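Local coordinates for nucleotidyl transferase AbiEii/AbiGii toxin family protein (Mycobacterium tuberculosis, PDB 6Y56) that is a nucleotidyltransferase-family toxin of a toxin-antitoxin system that probably transfers nucleotides to RNA, perhaps tRNA acceptor stems, and so restrains bacterial growth, at residues H11-A16 / L243-A248; Y19-L24 / P120-S125; V62-T67 / D238-L243; R175-A180 / D234-S239. All blocks are in the same frame, centred on the assembly; numbering follows the deposited sequence.

Contact 1. Residues H11-A16 / L243-A248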
loop_
_atom_site.group_PDB
_atom_site.type_symbol
_atom_site.label_atom_id
_atom_site.label_comp_id
_atom_site.label_asym_id
_atom_site.label_seq_id
_atom_site.Cartn_x
_atom_site.Cartn_y
_atom_site.Cartn_z
ATOM N N HIS A 11 -6.073 20.616 5.775
ATOM C CA HIS A 11 -5.813 19.346 5.104
ATOM C C HIS A 11 -6.296 18.160 5.936
ATOM O O HIS A 11 -6.683 17.118 5.380
ATOM C CB HIS A 11 -4.310 19.271 4.853
ATOM C CG HIS A 11 -3.890 18.157 3.957
ATOM N ND1 HIS A 11 -4.382 17.994 2.682
ATOM C CD2 HIS A 11 -2.984 17.171 4.146
ATOM C CE1 HIS A 11 -3.806 16.944 2.124
ATOM N NE2 HIS A 11 -2.952 16.429 2.991
ATOM N N ALA A 12 -6.279 18.293 7.262
ATOM C CA ALA A 12 -6.814 17.302 8.187
ATOM C C ALA A 12 -8.311 17.468 8.408
ATOM O O ALA A 12 -8.859 16.874 9.342
ATOM C CB ALA A 12 -6.081 17.382 9.530
ATOM N N LEU A 13 -8.976 18.271 7.579
ATOM C CA LEU A 13 -10.409 18.545 7.710
ATOM C C LEU A 13 -10.763 19.166 9.055
ATOM O O LEU A 13 -11.857 18.952 9.581
ATOM C CB LEU A 13 -11.268 17.307 7.427
ATOM C CG LEU A 13 -11.477 16.943 5.968
ATOM C CD1 LEU A 13 -12.239 15.631 5.885
ATOM C CD2 LEU A 13 -12.232 18.044 5.235
ATOM N N GLY A 14 -9.846 19.939 9.627
ATOM C CA GLY A 14 -10.072 20.557 10.915
ATOM C C GLY A 14 -10.055 19.621 12.103
ATOM O O GLY A 14 -10.305 20.078 13.224
ATOM N N ARG A 15 -9.759 18.335 11.905
ATOM C CA ARG A 15 -9.729 17.364 13.000
ATOM C C ARG A 15 -8.377 17.432 13.706
ATOM O O ARG A 15 -7.346 17.070 13.127
ATOM C CB ARG A 15 -9.975 15.955 12.467
ATOM C CG ARG A 15 -11.219 15.802 11.608
ATOM C CD ARG A 15 -11.266 14.414 10.979
ATOM N NE ARG A 15 -11.000 13.376 11.970
ATOM C CZ ARG A 15 -10.321 12.255 11.730
ATOM N NH1 ARG A 15 -9.829 12.003 10.523
ATOM N NH2 ARG A 15 -10.130 11.384 12.707
ATOM N N ALA A 16 -8.386 17.861 14.969
ATOM C CA ALA A 16 -7.138 17.988 15.720
ATOM C C ALA A 16 -6.409 16.655 15.819
ATOM O O ALA A 16 -5.174 16.606 15.751
ATOM C CB ALA A 16 -7.421 18.544 17.117
ATOM N N LEU A 243 -7.002 8.201 10.837
ATOM C CA LEU A 243 -6.736 8.337 9.414
ATOM C C LEU A 243 -7.966 8.675 8.591
ATOM O O LEU A 243 -7.824 9.170 7.470
ATOM C CB LEU A 243 -6.125 7.035 8.882
ATOM C CG LEU A 243 -4.886 6.584 9.667
ATOM C CD1 LEU A 243 -4.409 5.236 9.150
ATOM C CD2 LEU A 243 -3.765 7.618 9.595
ATOM N N THR A 244 -9.164 8.415 9.111
ATOM C CA THR A 244 -10.381 8.694 8.363
ATOM C C THR A 244 -11.530 8.861 9.344
ATOM O O THR A 244 -11.453 8.437 10.497
ATOM C CB THR A 244 -10.699 7.575 7.360
ATOM O OG1 THR A 244 -11.804 7.968 6.538
ATOM C CG2 THR A 244 -11.048 6.278 8.079
ATOM N N ARG A 245 -12.605 9.474 8.851
ATOM C CA ARG A 245 -13.820 9.671 9.622
ATOM C C ARG A 245 -14.940 9.638 8.594
ATOM O O ARG A 245 -14.812 10.284 7.545
ATOM C CB ARG A 245 -13.757 11.046 10.285
ATOM C CG ARG A 245 -15.055 11.530 10.900
ATOM C CD ARG A 245 -14.922 12.959 11.416
ATOM N NE ARG A 245 -14.917 13.942 10.333
ATOM C CZ ARG A 245 -14.863 15.260 10.516
ATOM N NH1 ARG A 245 -14.864 16.083 9.476
ATOM N NH2 ARG A 245 -14.796 15.758 11.739
ATOM N N PRO A 246 -16.031 8.895 8.838
ATOM C CA PRO A 246 -16.275 8.069 10.018
ATOM C C PRO A 246 -15.649 6.695 9.867
ATOM O O PRO A 246 -15.306 6.280 8.760
ATOM C CB PRO A 246 -17.796 7.921 10.012
ATOM C CG PRO A 246 -18.141 7.910 8.574
ATOM C CD PRO A 246 -17.162 8.845 7.897
ATOM N N VAL A 247 -15.485 6.004 10.985
ATOM C CA VAL A 247 -15.112 4.596 10.976
ATOM C C VAL A 247 -16.403 3.791 10.995
ATOM O O VAL A 247 -17.226 3.943 11.904
ATOM C CB VAL A 247 -14.217 4.249 12.173
ATOM C CG1 VAL A 247 -13.836 2.778 12.142
ATOM C CG2 VAL A 247 -12.968 5.113 12.155
ATOM N N ALA A 248 -16.601 2.962 9.969
ATOM C CA ALA A 248 -17.837 2.205 9.790
ATOM C C ALA A 248 -17.466 0.743 9.548
ATOM O O ALA A 248 -17.686 0.203 8.459
ATOM C CB ALA A 248 -18.662 2.779 8.643
#
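Arg15 and Arg245 slide past each other in opposite directions, each laying an aliphatic part of its chain on the other's guanidinium. CB of Arg245 stands 3.8 Å above the plane of the Arg15 guanidinium, over its centre. In return, CD of Arg15 lies 3.6 Å above the Arg245 guanidinium, offset toward its rim, while Arg15 CG comes within 3.6 Å of Arg245 NH2. The two planes are 35° apart, so this is no flat stack. A bend at chi3 (48°) in Arg15 turns NE out of the line of the chain.

The like charges would be expected to disfavour the pairing: Arg15 NE and Arg245 NE are 4.3 Å apart, and no hydrogen bond joins the two segments. The Arg15 guanidinium finds acceptors elsewhere: NH2 donates to Gly241 O, and NH1 makes a weak bond to Val242 O. At the guanidinium edge, NH1 is also 4.3 Å from Leu243 C.

A type I' turn runs from Ala12 to Arg15, with Arg15 N bonded to Ala12 O at 3.1 Å. Leu13, with a positive phi of 59°, is the C-prime residue of a Schellman motif. The contact joins this Schellman end of helix 5-11 to the loop between helices 240-243 and 249-259.

Contact 2. Residues Y19-L24 / P120-S125; sequences YDAALL and PRIVAS
One face of helix 19-38, carrying Asp20, Ala21, Leu23 and Leu24, packs on the loop of Pro120, Ile122 and Ala124 that leads into strand 125-129 of the mixed sheet. The backbones come nearest at Asp20 and Pro120, whose CA atoms are 4.6 Å apart. There Pro120 CB touches Asp20 O at 3.5 Å and also rests against Asp20 CB. Farther round the helix, CD2 of Leu23 meets the other end of the same proline ring, at CD, the two side chains crossing at about a right angle.

Leu24 carries the next part of the interface. Its CG is anti to the backbone N (chi1 176°); chi2 then sets the methyls, CD2 lying 3.7 Å from Ala124 CB and 3.8 Å from Ile122 CG2. Ile122 divides its branches: CG2 faces Leu24, whereas CD1 reaches Ala21 CB at 3.9 Å. Backbone hydrogen bonds of Ala124 with Leu110 and of Ser125 with Leu69 tie the loop into the sheet, and the apolar patch lies between the start of helix 19-38 and this mixed sheet of the nucleotidyltransferase fold.

The polar end is less certain. Arg121 N donates to Asp20 OD2 at 2.7 Å (N-H...O angle 161°), and Arg121 NH2 forms a salt bridge with the same oxygen. The carboxylate comes over one guanidinium face, offset toward the rim, with the planes 44° apart, but OD2 is modelled too close to the guanidinium for its exact position to be relied on.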
loop_
_atom_site.group_PDB
_atom_site.type_symbol
_atom_site.label_atom_id
_atom_site.label_comp_id
_atom_site.label_asym_id
_atom_site.label_seq_id
_atom_site.Cartn_x
_atom_site.Cartn_y
_atom_site.Cartn_z
ATOM N N TYR A 19 -4.175 15.916 12.748
ATOM C CA TYR A 19 -3.172 16.875 12.300
ATOM C C TYR A 19 -1.846 16.189 11.990
ATOM O O TYR A 19 -1.208 16.488 10.970
ATOM C CB TYR A 19 -2.966 17.959 13.362
ATOM C CG TYR A 19 -1.938 18.982 12.958
ATOM C CD1 TYR A 19 -2.306 20.095 12.226
ATOM C CD2 TYR A 19 -0.592 18.821 13.284
ATOM C CE1 TYR A 19 -1.375 21.032 11.837
ATOM C CE2 TYR A 19 0.351 19.749 12.895
ATOM C CZ TYR A 19 -0.049 20.856 12.172
ATOM O OH TYR A 19 0.875 21.800 11.773
ATOM N N ASP A 20 -1.409 15.278 12.866
ATOM C CA ASP A 20 -0.126 14.620 12.651
ATOM C C ASP A 20 -0.157 13.753 11.398
ATOM O O ASP A 20 0.821 13.717 10.642
ATOM C CB ASP A 20 0.257 13.788 13.878
ATOM C CG ASP A 20 0.959 14.610 14.959
ATOM O OD1 ASP A 20 1.064 15.841 14.823
ATOM O OD2 ASP A 20 1.428 14.000 15.942
ATOM N N ALA A 21 -1.266 13.044 11.164
ATOM C CA ALA A 21 -1.393 12.265 9.934
ATOM C C ALA A 21 -1.361 13.162 8.704
ATOM O O ALA A 21 -0.777 12.798 7.676
ATOM C CB ALA A 21 -2.683 11.449 9.955
ATOM N N ALA A 22 -1.982 14.347 8.790
ATOM C CA ALA A 22 -1.963 15.280 7.670
ATOM C C ALA A 22 -0.563 15.826 7.429
ATOM O O ALA A 22 -0.149 15.989 6.277
ATOM C CB ALA A 22 -2.964 16.416 7.903
ATOM N N LEU A 23 0.174 16.113 8.504
ATOM C CA LEU A 23 1.545 16.579 8.347
ATOM C C LEU A 23 2.417 15.500 7.721
ATOM O O LEU A 23 3.262 15.789 6.867
ATOM C CB LEU A 23 2.106 17.028 9.697
ATOM C CG LEU A 23 3.502 17.654 9.696
ATOM C CD1 LEU A 23 3.591 18.789 8.709
ATOM C CD2 LEU A 23 3.884 18.132 11.093
ATOM N N LEU A 24 2.212 14.245 8.129
ATOM C CA LEU A 24 2.942 13.137 7.520
ATOM C C LEU A 24 2.569 12.970 6.056
ATOM O O LEU A 24 3.439 12.718 5.215
ATOM C CB LEU A 24 2.650 11.849 8.282
ATOM C CG LEU A 24 3.283 10.596 7.660
ATOM C CD1 LEU A 24 4.811 10.652 7.629
ATOM C CD2 LEU A 24 2.795 9.387 8.434
ATOM N N PRO A 120 5.573 15.053 13.540
ATOM C CA PRO A 120 4.350 14.307 13.857
ATOM C C PRO A 120 4.671 13.063 14.673
ATOM O O PRO A 120 5.637 12.348 14.402
ATOM C CB PRO A 120 3.781 13.949 12.480
ATOM C CG PRO A 120 4.940 14.028 11.546
ATOM C CD PRO A 120 5.847 15.097 12.094
ATOM N N ARG A 121 3.860 12.824 15.697
ATOM C CA ARG A 121 4.087 11.707 16.614
ATOM C C ARG A 121 3.348 10.450 16.188
ATOM O O ARG A 121 2.791 9.724 17.015
ATOM C CB ARG A 121 3.717 12.118 18.035
ATOM C CG ARG A 121 4.464 13.355 18.516
ATOM C CD ARG A 121 3.589 14.270 19.371
ATOM N NE ARG A 121 2.219 14.404 18.874
ATOM C CZ ARG A 121 1.724 15.515 18.336
ATOM N NH1 ARG A 121 2.487 16.593 18.206
ATOM N NH2 ARG A 121 0.465 15.547 17.914
ATOM N N ILE A 122 3.328 10.173 14.894
ATOM C CA ILE A 122 2.587 9.054 14.334
ATOM C C ILE A 122 3.581 8.054 13.762
ATOM O O ILE A 122 4.638 8.422 13.243
ATOM C CB ILE A 122 1.591 9.562 13.266
ATOM C CG1 ILE A 122 0.709 8.430 12.739
ATOM C CG2 ILE A 122 2.321 10.272 12.143
ATOM C CD1 ILE A 122 -0.462 8.926 11.903
ATOM N N VAL A 123 3.241 6.772 13.886
ATOM C CA VAL A 123 4.100 5.706 13.385
ATOM C C VAL A 123 4.073 5.711 11.864
ATOM O O VAL A 123 2.999 5.671 11.244
ATOM C CB VAL A 123 3.629 4.354 13.938
ATOM C CG1 VAL A 123 4.101 3.204 13.048
ATOM C CG2 VAL A 123 4.081 4.185 15.382
ATOM N N ALA A 124 5.260 5.756 11.254
ATOM C CA ALA A 124 5.396 5.752 9.808
ATOM C C ALA A 124 6.538 4.829 9.425
ATOM O O ALA A 124 7.508 4.669 10.165
ATOM C CB ALA A 124 5.659 7.159 9.271
ATOM N N SER A 125 6.429 4.235 8.249
ATOM C CA SER A 125 7.393 3.232 7.843
ATOM C C SER A 125 7.633 3.301 6.345
ATOM O O SER A 125 6.875 3.921 5.594
ATOM C CB SER A 125 6.920 1.834 8.221
ATOM O OG SER A 125 5.625 1.607 7.695
#

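Contact 3. Residues V62-T67 / D238-L243; sequences VGRFST and DSIGVL
Ile240, in the first turn of helix 240-243, meets Arg64 through its tip: CD1 lies 4.1 Å from Arg64 CD, and the two side chains cross at about a right angle. The larger share of the contact falls three residues later, on Leu243, where the helix ends. Its CG is anti to the carbonyl carbon (chi1 -54°). The two methyls have different neighbours. CD1 lies 3.6 Å from Phe65 O and 3.9 Å from Arg64 NH1, with the Leu243 and Arg64 side chains running side by side and pointing the same way. CD2 instead touches Thr67 CG2 at 3.8 Å and Phe65 CB at 3.9 Å. Leu243 O completes the segment by accepting a hydrogen bond from Phe65 N, 3.0 Å long, with an N-H...O angle of 153° and the donor tilted 23° from the carbonyl plane.

The Arg64 guanidinium is held mainly from elsewhere. NH2 forms a salt bridge with Asp185, while NH1 makes a weak bond to Phe65 O; Thr67 OG1 is bonded to Arg181. Chemically, then, a buried carbonyl at the end of a helix is satisfied by a loop N-H, while the leucine's methyls lie against both polar and apolar atoms of the loop.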
loop_
_atom_site.group_PDB
_atom_site.type_symbol
_atom_site.label_atom_id
_atom_site.label_comp_id
_atom_site.label_asym_id
_atom_site.label_seq_id
_atom_site.Cartn_x
_atom_site.Cartn_y
_atom_site.Cartn_z
ATOM N N VAL A 62 -10.675 11.542 -1.254
ATOM C CA VAL A 62 -11.805 10.593 -1.013
ATOM C C VAL A 62 -11.303 9.395 -0.193
ATOM O O VAL A 62 -12.137 8.595 0.244
ATOM C CB VAL A 62 -12.502 10.149 -2.314
ATOM C CG1 VAL A 62 -13.014 11.334 -3.117
ATOM C CG2 VAL A 62 -11.611 9.265 -3.168
ATOM N N GLY A 63 -9.986 9.278 -0.008
ATOM C CA GLY A 63 -9.427 8.190 0.759
ATOM C C GLY A 63 -8.805 8.651 2.068
ATOM O O GLY A 63 -8.611 9.838 2.329
ATOM N N ARG A 64 -8.455 7.663 2.879
ATOM C CA ARG A 64 -7.862 7.888 4.185
ATOM C C ARG A 64 -6.409 8.347 4.051
ATOM O O ARG A 64 -5.734 8.134 3.038
ATOM C CB ARG A 64 -7.855 6.579 4.974
ATOM C CG ARG A 64 -7.034 5.487 4.288
ATOM C CD ARG A 64 -6.940 4.225 5.142
ATOM N NE ARG A 64 -6.129 3.177 4.516
ATOM C CZ ARG A 64 -4.831 2.990 4.745
ATOM N NH1 ARG A 64 -4.175 3.775 5.591
ATOM N NH2 ARG A 64 -4.188 2.021 4.118
ATOM N N PHE A 65 -5.918 8.969 5.110
ATOM C CA PHE A 65 -4.479 9.098 5.241
ATOM C C PHE A 65 -3.867 7.707 5.388
ATOM O O PHE A 65 -4.511 6.757 5.849
ATOM C CB PHE A 65 -4.143 9.941 6.471
ATOM C CG PHE A 65 -4.492 11.405 6.332
ATOM C CD1 PHE A 65 -4.016 12.138 5.259
ATOM C CD2 PHE A 65 -5.284 12.046 7.289
ATOM C CE1 PHE A 65 -4.313 13.490 5.127
ATOM C CE2 PHE A 65 -5.579 13.411 7.158
ATOM C CZ PHE A 65 -5.097 14.120 6.080
ATOM N N SER A 66 -2.607 7.580 4.983
ATOM C CA SER A 66 -1.914 6.300 5.015
ATOM C C SER A 66 -0.465 6.563 5.388
ATOM O O SER A 66 0.177 7.442 4.800
ATOM C CB SER A 66 -2.022 5.637 3.638
ATOM O OG SER A 66 -1.569 4.300 3.649
ATOM N N THR A 67 0.048 5.811 6.362
ATOM C CA THR A 67 1.273 6.190 7.060
ATOM C C THR A 67 2.501 5.441 6.580
ATOM O O THR A 67 3.608 5.721 7.063
ATOM C CB THR A 67 1.139 5.927 8.561
ATOM O OG1 THR A 67 1.041 4.512 8.783
ATOM C CG2 THR A 67 -0.087 6.627 9.127
ATOM N N ASP A 238 -5.439 -0.286 14.417
ATOM C CA ASP A 238 -4.261 0.470 13.989
ATOM C C ASP A 238 -4.592 1.926 13.662
ATOM O O ASP A 238 -4.286 2.439 12.584
ATOM C CB ASP A 238 -3.533 -0.228 12.841
ATOM C CG ASP A 238 -2.136 0.317 12.618
ATOM O OD1 ASP A 238 -1.548 0.889 13.569
ATOM O OD2 ASP A 238 -1.624 0.166 11.487
ATOM N N SER A 239 -5.244 2.593 14.612
ATOM C CA SER A 239 -5.492 4.035 14.527
ATOM C C SER A 239 -6.290 4.432 13.283
ATOM O O SER A 239 -6.126 5.538 12.763
ATOM C CB SER A 239 -4.192 4.842 14.619
ATOM O OG SER A 239 -3.529 4.586 15.844
ATOM N N ILE A 240 -7.162 3.545 12.791
ATOM C CA ILE A 240 -7.959 3.883 11.615
ATOM C C ILE A 240 -8.767 5.157 11.843
ATOM O O ILE A 240 -8.950 5.957 10.919
ATOM C CB ILE A 240 -8.824 2.681 11.161
ATOM C CG1 ILE A 240 -9.619 3.009 9.892
ATOM C CG2 ILE A 240 -9.754 2.223 12.278
ATOM C CD1 ILE A 240 -8.749 3.145 8.650
ATOM N N GLY A 241 -9.234 5.386 13.077
ATOM C CA GLY A 241 -10.010 6.576 13.384
ATOM C C GLY A 241 -9.223 7.861 13.286
ATOM O O GLY A 241 -9.818 8.927 13.101
ATOM N N VAL A 242 -7.897 7.787 13.415
ATOM C CA VAL A 242 -7.060 8.950 13.148
ATOM C C VAL A 242 -7.028 9.245 11.656
ATOM O O VAL A 242 -7.060 10.405 11.231
ATOM C CB VAL A 242 -5.649 8.712 13.719
ATOM C CG1 VAL A 242 -4.714 9.847 13.352
ATOM C CG2 VAL A 242 -5.706 8.518 15.233
ATOM N N LEU A 243 -7.002 8.201 10.837
ATOM C CA LEU A 243 -6.736 8.337 9.414
ATOM C C LEU A 243 -7.966 8.675 8.591
ATOM O O LEU A 243 -7.824 9.170 7.470
ATOM C CB LEU A 243 -6.125 7.035 8.882
ATOM C CG LEU A 243 -4.886 6.584 9.667
ATOM C CD1 LEU A 243 -4.409 5.236 9.150
ATOM C CD2 LEU A 243 -3.765 7.618 9.595
#

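Contact 4. Residues R175-A180 / D234-S239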
loop_
_atom_site.group_PDB
_atom_site.type_symbol
_atom_site.label_atom_id
_atom_site.label_comp_id
_atom_site.label_asym_id
_atom_site.label_seq_id
_atom_site.Cartn_x
_atom_site.Cartn_y
_atom_site.Cartn_z
ATOM N N ARG A 175 -6.331 -12.235 3.838
ATOM C CA ARG A 175 -6.493 -13.663 4.036
ATOM C C ARG A 175 -5.711 -14.158 5.248
ATOM O O ARG A 175 -6.074 -15.184 5.846
ATOM C CB ARG A 175 -6.022 -14.338 2.754
ATOM C CG ARG A 175 -6.003 -15.801 2.782
ATOM C CD ARG A 175 -4.660 -16.359 3.200
ATOM N NE ARG A 175 -4.929 -17.724 3.551
ATOM C CZ ARG A 175 -4.021 -18.646 3.803
ATOM N NH1 ARG A 175 -4.427 -19.869 4.091
ATOM N NH2 ARG A 175 -2.723 -18.361 3.746
ATOM N N ARG A 176 -4.624 -13.476 5.592
ATOM C CA ARG A 176 -3.745 -13.896 6.678
ATOM C C ARG A 176 -4.055 -13.196 7.991
ATOM O O ARG A 176 -4.034 -13.837 9.049
ATOM C CB ARG A 176 -2.282 -13.642 6.307
ATOM C CG ARG A 176 -1.322 -13.818 7.484
ATOM C CD ARG A 176 0.127 -13.668 7.075
ATOM N NE ARG A 176 0.431 -12.288 6.703
ATOM C CZ ARG A 176 0.751 -11.329 7.566
ATOM N NH1 ARG A 176 0.826 -11.584 8.871
ATOM N NH2 ARG A 176 1.004 -10.103 7.115
ATOM N N VAL A 177 -4.330 -11.894 7.947
ATOM C CA VAL A 177 -4.572 -11.103 9.148
ATOM C C VAL A 177 -5.560 -9.994 8.809
ATOM O O VAL A 177 -5.497 -9.394 7.733
ATOM C CB VAL A 177 -3.248 -10.550 9.717
ATOM C CG1 VAL A 177 -2.571 -9.627 8.714
ATOM C CG2 VAL A 177 -3.493 -9.831 11.024
ATOM N N ALA A 178 -6.469 -9.716 9.740
ATOM C CA ALA A 178 -7.547 -8.755 9.525
ATOM C C ALA A 178 -7.110 -7.391 10.051
ATOM O O ALA A 178 -6.990 -7.195 11.265
ATOM C CB ALA A 178 -8.813 -9.234 10.231
ATOM N N LEU A 179 -6.864 -6.448 9.136
ATOM C CA LEU A 179 -6.418 -5.104 9.482
ATOM C C LEU A 179 -7.461 -4.092 9.027
ATOM O O LEU A 179 -7.892 -4.120 7.872
ATOM C CB LEU A 179 -5.075 -4.784 8.810
ATOM C CG LEU A 179 -3.918 -5.767 8.998
ATOM C CD1 LEU A 179 -2.659 -5.280 8.267
ATOM C CD2 LEU A 179 -3.634 -6.008 10.485
ATOM N N ALA A 180 -7.837 -3.168 9.918
ATOM C CA ALA A 180 -8.857 -2.188 9.551
ATOM C C ALA A 180 -8.436 -1.329 8.364
ATOM O O ALA A 180 -9.289 -0.938 7.561
ATOM C CB ALA A 180 -9.207 -1.297 10.746
ATOM N N ASP A 234 -12.698 -8.694 15.209
ATOM C CA ASP A 234 -11.706 -9.522 14.538
ATOM C C ASP A 234 -10.614 -8.703 13.856
ATOM O O ASP A 234 -9.614 -9.288 13.421
ATOM C CB ASP A 234 -12.394 -10.439 13.518
ATOM C CG ASP A 234 -13.440 -11.354 14.156
ATOM O OD1 ASP A 234 -13.112 -12.038 15.150
ATOM O OD2 ASP A 234 -14.591 -11.384 13.667
ATOM N N PHE A 235 -10.757 -7.381 13.768
ATOM C CA PHE A 235 -9.825 -6.534 13.032
ATOM C C PHE A 235 -8.894 -5.793 13.984
ATOM O O PHE A 235 -9.303 -5.383 15.075
ATOM C CB PHE A 235 -10.571 -5.485 12.203
ATOM C CG PHE A 235 -11.371 -6.049 11.070
ATOM C CD1 PHE A 235 -10.818 -6.186 9.804
ATOM C CD2 PHE A 235 -12.691 -6.414 11.259
ATOM C CE1 PHE A 235 -11.567 -6.700 8.768
ATOM C CE2 PHE A 235 -13.442 -6.919 10.221
ATOM C CZ PHE A 235 -12.878 -7.066 8.973
ATOM N N GLN A 236 -7.647 -5.602 13.555
ATOM C CA GLN A 236 -6.727 -4.712 14.255
ATOM C C GLN A 236 -7.031 -3.272 13.856
ATOM O O GLN A 236 -6.952 -2.943 12.667
ATOM C CB GLN A 236 -5.294 -5.032 13.856
ATOM C CG GLN A 236 -4.687 -6.265 14.508
ATOM C CD GLN A 236 -3.208 -6.407 14.169
ATOM O OE1 GLN A 236 -2.508 -5.409 13.971
ATOM N NE2 GLN A 236 -2.730 -7.644 14.088
ATOM N N PRO A 237 -7.352 -2.383 14.802
ATOM C CA PRO A 237 -7.762 -1.024 14.401
ATOM C C PRO A 237 -6.630 -0.193 13.830
ATOM O O PRO A 237 -6.841 0.539 12.853
ATOM C CB PRO A 237 -8.320 -0.412 15.698
ATOM C CG PRO A 237 -8.431 -1.549 16.672
ATOM C CD PRO A 237 -7.439 -2.585 16.257
ATOM N N ASP A 238 -5.439 -0.286 14.417
ATOM C CA ASP A 238 -4.261 0.470 13.989
ATOM C C ASP A 238 -4.592 1.926 13.662
ATOM O O ASP A 238 -4.286 2.439 12.584
ATOM C CB ASP A 238 -3.533 -0.228 12.841
ATOM C CG ASP A 238 -2.136 0.317 12.618
ATOM O OD1 ASP A 238 -1.548 0.889 13.569
ATOM O OD2 ASP A 238 -1.624 0.166 11.487
ATOM N N SER A 239 -5.244 2.593 14.612
ATOM C CA SER A 239 -5.492 4.035 14.527
ATOM C C SER A 239 -6.290 4.432 13.283
ATOM O O SER A 239 -6.126 5.538 12.763
ATOM C CB SER A 239 -4.192 4.842 14.619
ATOM O OG SER A 239 -3.529 4.586 15.844
#
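Gln236 and Leu179 both set CG anti to the carbonyl carbon (chi1 -77° in Gln236); the two side chains lie side by side, pointing the same way. The glutamine continues extended, and its CD and OE1 are each 3.7 Å from Leu179 CD2. Its other terminal atom, NE2, is 3.8 Å from Val177 CG2. These are van der Waals contacts of an amide with methyl groups.

The backbones are bridged as well. Gln236 N donates to Ala178 O and Ala180 N donates to Gln236 O, both at 2.9 Å and nearly straight, with N-H...O angles of 170° and 169°. Gln236 thus uses its N-H and its C=O on residues flanking Leu179, the pattern of a parallel bridge. Ala178 O additionally receives a CA-H...O contact from Phe235 CA at 3.4 Å.

Ala178 CB packs against Phe235 CD1 at 3.7 Å and is 3.3 Å from Asp234 O. The Phe235 side chain also touches Met249 and Glu253 of helix 249-259. The motif is a single parallel beta bridge; as Leu179 is the N-cap residue of helix 180-189, it ties the start of that helix to the loop running toward helix 240-243.

Contacts 1, 2 and 3 lie on the same side of the chain's centre, with centres 8 to 13 Å apart. Contact 4 has its centre about 13 Å from that of contact 3 and about 20 Å from that of contact 2, which it does not touch. Residues 234-248 serve contacts 4, 3 and 1 in that order; Leu243 belongs to both 3 and 1. Along the chain contacts 2 and 3 cross, and contact 1 spans all the others. Ala22 links the first three, its CB lying 3.6 Å from both Ala12 CB and Phe65 CZ. Helices 5-11 and 19-38, the loops before the neighbouring strands 68-72 and 125-129, and segment 234-248 thus pack together.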